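PDB 6NKD: Lip_vut3, C2L from Metagenome, which probably hydrolyses lipid esters as a GDSL-family lipase, perhaps one with a role in spore germination. Local coordinates for residues Ile65-Ile77 against Ile118-Arg132. Numbering follows the deposited sequence.
Sequences IMEQVKKADVITI and IREIKGEKDTRYLVR
Two neighbouring strands of the parallel sheet of the SGNH hydrolase fold, 74-77 and 130-134, meet here together with the helices that precede them. I75 pairs with V131 in parallel register. I75 N donates to L130 O at 2.6 Å. I75 O accepts from R132 N at 2.8 Å, in a straighter bond (166° at the hydrogen). I77 N reaches R132 O only weakly. The CA of V131 adds a CA-H...O contact to I75 O. Strand 3-9 borders strand 74-77 on its other edge, and strand 166-169 lies beyond 130-134.

On the face bearing I75 and V131, the side chains of I75 and I118 meet tip to tip, CD1 to CD1 at 3.9 Å. CG1 of I75 stands anti to its carbonyl carbon (chi1 -55°), and the extended chain carries CD1 to the helix. V69 CG1 lies 4.1 Å from I121 CD1, the two side chains crossing at about a right angle. M66, a selenomethionine, crosses I121 at a slant; its CG is 3.6 Å from I121 CG1, and its bent end brings CE to 3.7 Å from I121 CG2. The short helical segments 65-71 and 118-122 cross at -84°.

K122 extends toward the turn at A72 and forms a weak salt bridge with D126, though the exact place of its amine is doubtful. The chemistry is thus divided: backbone hydrogen bonds join the strands, while aliphatic contacts join the helices to each other and I118 to the sheet.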
loop_
_atom_site.group_PDB
_atom_site.type_symbol
_atom_site.label_atom_id
_atom_site.label_comp_id
_atom_site.label_asym_id
_atom_site.label_seq_id
_atom_site.Cartn_x
_atom_site.Cartn_y
_atom_site.Cartn_z
ATOM N N ILE A 65 6.947 21.345 -10.344
ATOM C CA ILE A 65 6.072 20.797 -11.374
ATOM C C ILE A 65 6.171 21.624 -12.651
ATOM O O ILE A 65 6.119 21.083 -13.761
ATOM C CB ILE A 65 4.627 20.710 -10.853
ATOM C CG1 ILE A 65 4.579 19.847 -9.590
ATOM C CG2 ILE A 65 3.702 20.144 -11.922
ATOM C CD1 ILE A 65 3.183 19.586 -9.073
HETATM N N MSE A 66 6.330 22.937 -12.519
HETATM C CA MSE A 66 6.489 23.794 -13.687
HETATM C C MSE A 66 7.794 23.484 -14.407
HETATM O O MSE A 66 7.885 23.612 -15.627
HETATM C CB MSE A 66 6.446 25.270 -13.295
HETATM C CG MSE A 66 5.412 26.057 -14.074
HETATM SE SE MSE A 66 5.542 27.988 -13.874
HETATM C CE MSE A 66 6.834 28.352 -15.289
ATOM N N GLU A 67 8.803 23.078 -13.633
ATOM C CA GLU A 67 10.071 22.663 -14.224
ATOM C C GLU A 67 9.874 21.475 -15.158
ATOM O O GLU A 67 10.327 21.492 -16.309
ATOM C CB GLU A 67 11.074 22.320 -13.121
ATOM C CG GLU A 67 11.679 23.523 -12.417
ATOM C CD GLU A 67 12.946 24.012 -13.087
ATOM O OE1 GLU A 67 13.484 23.280 -13.944
ATOM O OE2 GLU A 67 13.406 25.126 -12.756
ATOM N N GLN A 68 9.183 20.437 -14.681
ATOM C CA GLN A 68 9.026 19.224 -15.478
ATOM C C GLN A 68 8.036 19.418 -16.619
ATOM O O GLN A 68 8.144 18.742 -17.649
ATOM C CB GLN A 68 8.591 18.065 -14.584
ATOM C CG GLN A 68 9.466 17.876 -13.357
ATOM C CD GLN A 68 10.933 17.710 -13.706
ATOM O OE1 GLN A 68 11.285 16.981 -14.635
ATOM N NE2 GLN A 68 11.798 18.392 -12.964
ATOM N N VAL A 69 7.068 20.322 -16.459
ATOM C CA VAL A 69 6.128 20.591 -17.543
ATOM C C VAL A 69 6.809 21.377 -18.656
ATOM O O VAL A 69 6.576 21.128 -19.845
ATOM C CB VAL A 69 4.885 21.322 -17.003
ATOM C CG1 VAL A 69 4.032 21.854 -18.146
ATOM C CG2 VAL A 69 4.068 20.391 -16.120
ATOM N N LYS A 70 7.670 22.331 -18.290
ATOM C CA LYS A 70 8.368 23.122 -19.299
ATOM C C LYS A 70 9.301 22.256 -20.134
ATOM O O LYS A 70 9.399 22.431 -21.354
ATOM C CB LYS A 70 9.145 24.255 -18.628
ATOM C CG LYS A 70 9.902 25.147 -19.598
ATOM C CD LYS A 70 10.719 26.193 -18.860
ATOM C CE LYS A 70 11.410 27.133 -19.831
ATOM N NZ LYS A 70 10.427 27.877 -20.667
ATOM N N LYS A 71 9.995 21.312 -19.495
ATOM C CA LYS A 71 10.893 20.410 -20.202
ATOM C C LYS A 71 10.161 19.292 -20.930
ATOM O O LYS A 71 10.775 18.604 -21.751
ATOM C CB LYS A 71 11.898 19.794 -19.226
ATOM C CG LYS A 71 12.712 20.803 -18.436
ATOM C CD LYS A 71 13.604 20.120 -17.402
ATOM C CE LYS A 71 12.789 19.387 -16.343
ATOM N NZ LYS A 71 12.529 17.959 -16.685
ATOM N N ALA A 72 8.874 19.097 -20.655
ATOM C CA ALA A 72 8.155 17.951 -21.194
ATOM C C ALA A 72 7.901 18.116 -22.686
ATOM O O ALA A 72 7.383 19.144 -23.132
ATOM C CB ALA A 72 6.831 17.763 -20.456
ATOM N N ASP A 73 8.271 17.094 -23.456
ATOM C CA ASP A 73 7.914 17.022 -24.865
ATOM C C ASP A 73 6.539 16.409 -25.082
ATOM O O ASP A 73 5.910 16.677 -26.113
ATOM C CB ASP A 73 8.959 16.208 -25.634
ATOM C CG ASP A 73 10.376 16.674 -25.364
ATOM O OD1 ASP A 73 10.605 17.902 -25.325
ATOM O OD2 ASP A 73 11.262 15.812 -25.183
ATOM N N VAL A 74 6.071 15.591 -24.141
ATOM C CA VAL A 74 4.756 14.965 -24.191
ATOM C C VAL A 74 4.122 15.102 -22.814
ATOM O O VAL A 74 4.786 14.871 -21.798
ATOM C CB VAL A 74 4.840 13.481 -24.603
ATOM C CG1 VAL A 74 3.463 12.836 -24.570
ATOM C CG2 VAL A 74 5.461 13.338 -25.986
ATOM N N ILE A 75 2.847 15.487 -22.780
ATOM C CA ILE A 75 2.102 15.647 -21.537
ATOM C C ILE A 75 0.786 14.892 -21.664
ATOM O O ILE A 75 0.071 15.047 -22.660
ATOM C CB ILE A 75 1.837 17.129 -21.209
ATOM C CG1 ILE A 75 3.144 17.921 -21.183
ATOM C CG2 ILE A 75 1.110 17.258 -19.878
ATOM C CD1 ILE A 75 2.961 19.386 -20.856
ATOM N N THR A 76 0.469 14.078 -20.661
ATOM C CA THR A 76 -0.806 13.379 -20.587
ATOM C C THR A 76 -1.539 13.800 -19.323
ATOM O O THR A 76 -0.925 13.952 -18.260
ATOM C CB THR A 76 -0.623 11.859 -20.604
ATOM O OG1 THR A 76 0.284 11.470 -19.565
ATOM C CG2 THR A 76 -0.083 11.403 -21.949
ATOM N N ILE A 77 -2.851 13.995 -19.439
ATOM C CA ILE A 77 -3.675 14.466 -18.334
ATOM C C ILE A 77 -4.897 13.565 -18.214
ATOM O O ILE A 77 -5.550 13.260 -19.218
ATOM C CB ILE A 77 -4.105 15.933 -18.520
ATOM C CG1 ILE A 77 -2.882 16.830 -18.723
ATOM C CG2 ILE A 77 -4.913 16.407 -17.321
ATOM C CD1 ILE A 77 -3.219 18.293 -18.891
ATOM N N ILE A 118 -0.212 25.652 -19.611
ATOM C CA ILE A 118 0.905 24.917 -20.198
ATOM C C ILE A 118 1.613 25.763 -21.249
ATOM O O ILE A 118 2.849 25.788 -21.320
ATOM C CB ILE A 118 0.417 23.575 -20.777
ATOM C CG1 ILE A 118 0.121 22.585 -19.649
ATOM C CG2 ILE A 118 1.441 22.994 -21.739
ATOM C CD1 ILE A 118 -0.416 21.252 -20.128
ATOM N N ARG A 119 0.846 26.480 -22.076
ATOM C CA ARG A 119 1.467 27.366 -23.056
ATOM C C ARG A 119 2.020 28.626 -22.401
ATOM O O ARG A 119 3.004 29.193 -22.891
ATOM C CB ARG A 119 0.471 27.720 -24.161
ATOM C CG ARG A 119 -0.902 28.128 -23.667
ATOM C CD ARG A 119 -1.983 27.422 -24.466
ATOM N NE ARG A 119 -1.783 25.975 -24.462
ATOM C CZ ARG A 119 -2.591 25.102 -25.054
ATOM N NH1 ARG A 119 -3.669 25.523 -25.703
ATOM N NH2 ARG A 119 -2.322 23.805 -24.994
ATOM N N GLU A 120 1.411 29.077 -21.301
ATOM C CA GLU A 120 1.995 30.176 -20.540
ATOM C C GLU A 120 3.308 29.764 -19.887
ATOM O O GLU A 120 4.196 30.602 -19.699
ATOM C CB GLU A 120 1.015 30.671 -19.478
ATOM C CG GLU A 120 -0.093 31.562 -20.011
ATOM C CD GLU A 120 -0.985 32.098 -18.908
ATOM O OE1 GLU A 120 -0.783 31.710 -17.738
ATOM O OE2 GLU A 120 -1.887 32.909 -19.211
ATOM N N ILE A 121 3.444 28.485 -19.534
ATOM C CA ILE A 121 4.690 28.000 -18.950
ATOM C C ILE A 121 5.778 27.914 -20.011
ATOM O O ILE A 121 6.920 28.333 -19.786
ATOM C CB ILE A 121 4.458 26.641 -18.265
ATOM C CG1 ILE A 121 3.575 26.809 -17.028
ATOM C CG2 ILE A 121 5.783 25.990 -17.900
ATOM C CD1 ILE A 121 2.920 25.522 -16.572
ATOM N N LYS A 122 5.444 27.376 -21.185
ATOM C CA LYS A 122 6.449 27.184 -22.223
ATOM C C LYS A 122 6.684 28.457 -23.026
ATOM O O LYS A 122 7.835 28.818 -23.296
ATOM C CB LYS A 122 6.035 26.035 -23.143
ATOM C CG LYS A 122 6.182 24.667 -22.503
ATOM C CD LYS A 122 5.837 23.557 -23.476
ATOM C CE LYS A 122 6.495 22.253 -23.060
ATOM N NZ LYS A 122 7.978 22.335 -23.159
ATOM N N GLY A 123 5.616 29.147 -23.414
ATOM C CA GLY A 123 5.756 30.378 -24.167
ATOM C C GLY A 123 5.572 30.196 -25.658
ATOM O O GLY A 123 4.847 29.300 -26.101
ATOM N N GLU A 124 6.233 31.042 -26.446
ATOM C CA GLU A 124 6.099 31.024 -27.896
ATOM C C GLU A 124 7.291 30.385 -28.596
ATOM O O GLU A 124 7.190 30.063 -29.785
ATOM C CB GLU A 124 5.904 32.450 -28.428
ATOM C CG GLU A 124 4.769 33.232 -27.769
ATOM C CD GLU A 124 5.156 33.816 -26.420
ATOM O OE1 GLU A 124 4.274 34.383 -25.741
ATOM O OE2 GLU A 124 6.340 33.703 -26.039
ATOM N N LYS A 125 8.408 30.196 -27.892
ATOM C CA LYS A 125 9.586 29.591 -28.506
ATOM C C LYS A 125 9.350 28.120 -28.824
ATOM O O LYS A 125 9.621 27.664 -29.941
ATOM C CB LYS A 125 10.794 29.751 -27.582
ATOM C CG LYS A 125 11.992 28.906 -27.977
ATOM C CD LYS A 125 13.085 28.973 -26.923
ATOM C CE LYS A 125 14.416 29.366 -27.540
ATOM N NZ LYS A 125 15.482 28.367 -27.257
ATOM N N ASP A 126 8.847 27.362 -27.855
ATOM C CA ASP A 126 8.676 25.917 -27.992
ATOM C C ASP A 126 7.203 25.611 -28.244
ATOM O O ASP A 126 6.404 25.516 -27.309
ATOM C CB ASP A 126 9.195 25.194 -26.753
ATOM C CG ASP A 126 8.757 25.857 -25.461
ATOM O OD1 ASP A 126 8.125 26.932 -25.527
ATOM O OD2 ASP A 126 9.045 25.302 -24.380
ATOM N N THR A 127 6.846 25.463 -29.518
ATOM C CA THR A 127 5.541 24.954 -29.912
ATOM C C THR A 127 5.597 23.481 -30.292
ATOM O O THR A 127 4.614 22.944 -30.812
ATOM C CB THR A 127 4.976 25.776 -31.072
ATOM O OG1 THR A 127 6.052 26.392 -31.791
ATOM C CG2 THR A 127 4.027 26.849 -30.554
ATOM N N ARG A 128 6.725 22.821 -30.042
ATOM C CA ARG A 128 6.916 21.415 -30.364
ATOM C C ARG A 128 6.385 20.484 -29.283
ATOM O O ARG A 128 6.535 19.264 -29.407
ATOM C CB ARG A 128 8.404 21.136 -30.604
ATOM C CG ARG A 128 8.697 20.260 -31.807
ATOM C CD ARG A 128 10.191 20.209 -32.084
ATOM N NE ARG A 128 10.521 19.291 -33.169
ATOM C CZ ARG A 128 10.661 19.651 -34.441
ATOM N NH1 ARG A 128 10.500 20.918 -34.796
ATOM N NH2 ARG A 128 10.964 18.743 -35.358
ATOM N N TYR A 129 5.778 21.025 -28.231
ATOM C CA TYR A 129 5.222 20.208 -27.164
ATOM C C TYR A 129 4.006 19.426 -27.660
ATOM O O TYR A 129 3.442 19.694 -28.724
ATOM C CB TYR A 129 4.850 21.070 -25.954
ATOM C CG TYR A 129 3.722 22.072 -26.160
ATOM C CD1 TYR A 129 3.560 22.746 -27.366
ATOM C CD2 TYR A 129 2.827 22.350 -25.134
ATOM C CE1 TYR A 129 2.537 23.658 -27.546
ATOM C CE2 TYR A 129 1.801 23.263 -25.307
ATOM C CZ TYR A 129 1.662 23.913 -26.513
ATOM O OH TYR A 129 0.644 24.822 -26.691
ATOM N N LEU A 130 3.602 18.441 -26.860
ATOM C CA LEU A 130 2.525 17.531 -27.222
ATOM C C LEU A 130 1.686 17.235 -25.989
ATOM O O LEU A 130 2.230 16.892 -24.935
ATOM C CB LEU A 130 3.083 16.229 -27.804
ATOM C CG LEU A 130 2.409 15.696 -29.066
ATOM C CD1 LEU A 130 2.645 16.642 -30.235
ATOM C CD2 LEU A 130 2.921 14.302 -29.377
ATOM N N VAL A 131 0.369 17.365 -26.123
ATOM C CA VAL A 131 -0.561 17.122 -25.026
ATOM C C VAL A 131 -1.607 16.124 -25.499
ATOM O O VAL A 131 -2.283 16.359 -26.508
ATOM C CB VAL A 131 -1.235 18.414 -24.535
ATOM C CG1 VAL A 131 -2.263 18.096 -23.462
ATOM C CG2 VAL A 131 -0.195 19.393 -24.008
ATOM N N ARG A 132 -1.737 15.016 -24.777
ATOM C CA ARG A 132 -2.750 14.000 -25.044
ATOM C C ARG A 132 -3.579 13.821 -23.779
ATOM O O ARG A 132 -3.119 13.207 -22.812
ATOM C CB ARG A 132 -2.115 12.675 -25.471
ATOM C CG ARG A 132 -1.824 12.547 -26.962
ATOM C CD ARG A 132 -0.570 13.300 -27.373
ATOM N NE ARG A 132 -0.236 13.073 -28.777
ATOM C CZ ARG A 132 -0.574 13.891 -29.768
ATOM N NH1 ARG A 132 -1.252 15.001 -29.513
ATOM N NH2 ARG A 132 -0.228 13.602 -31.017
#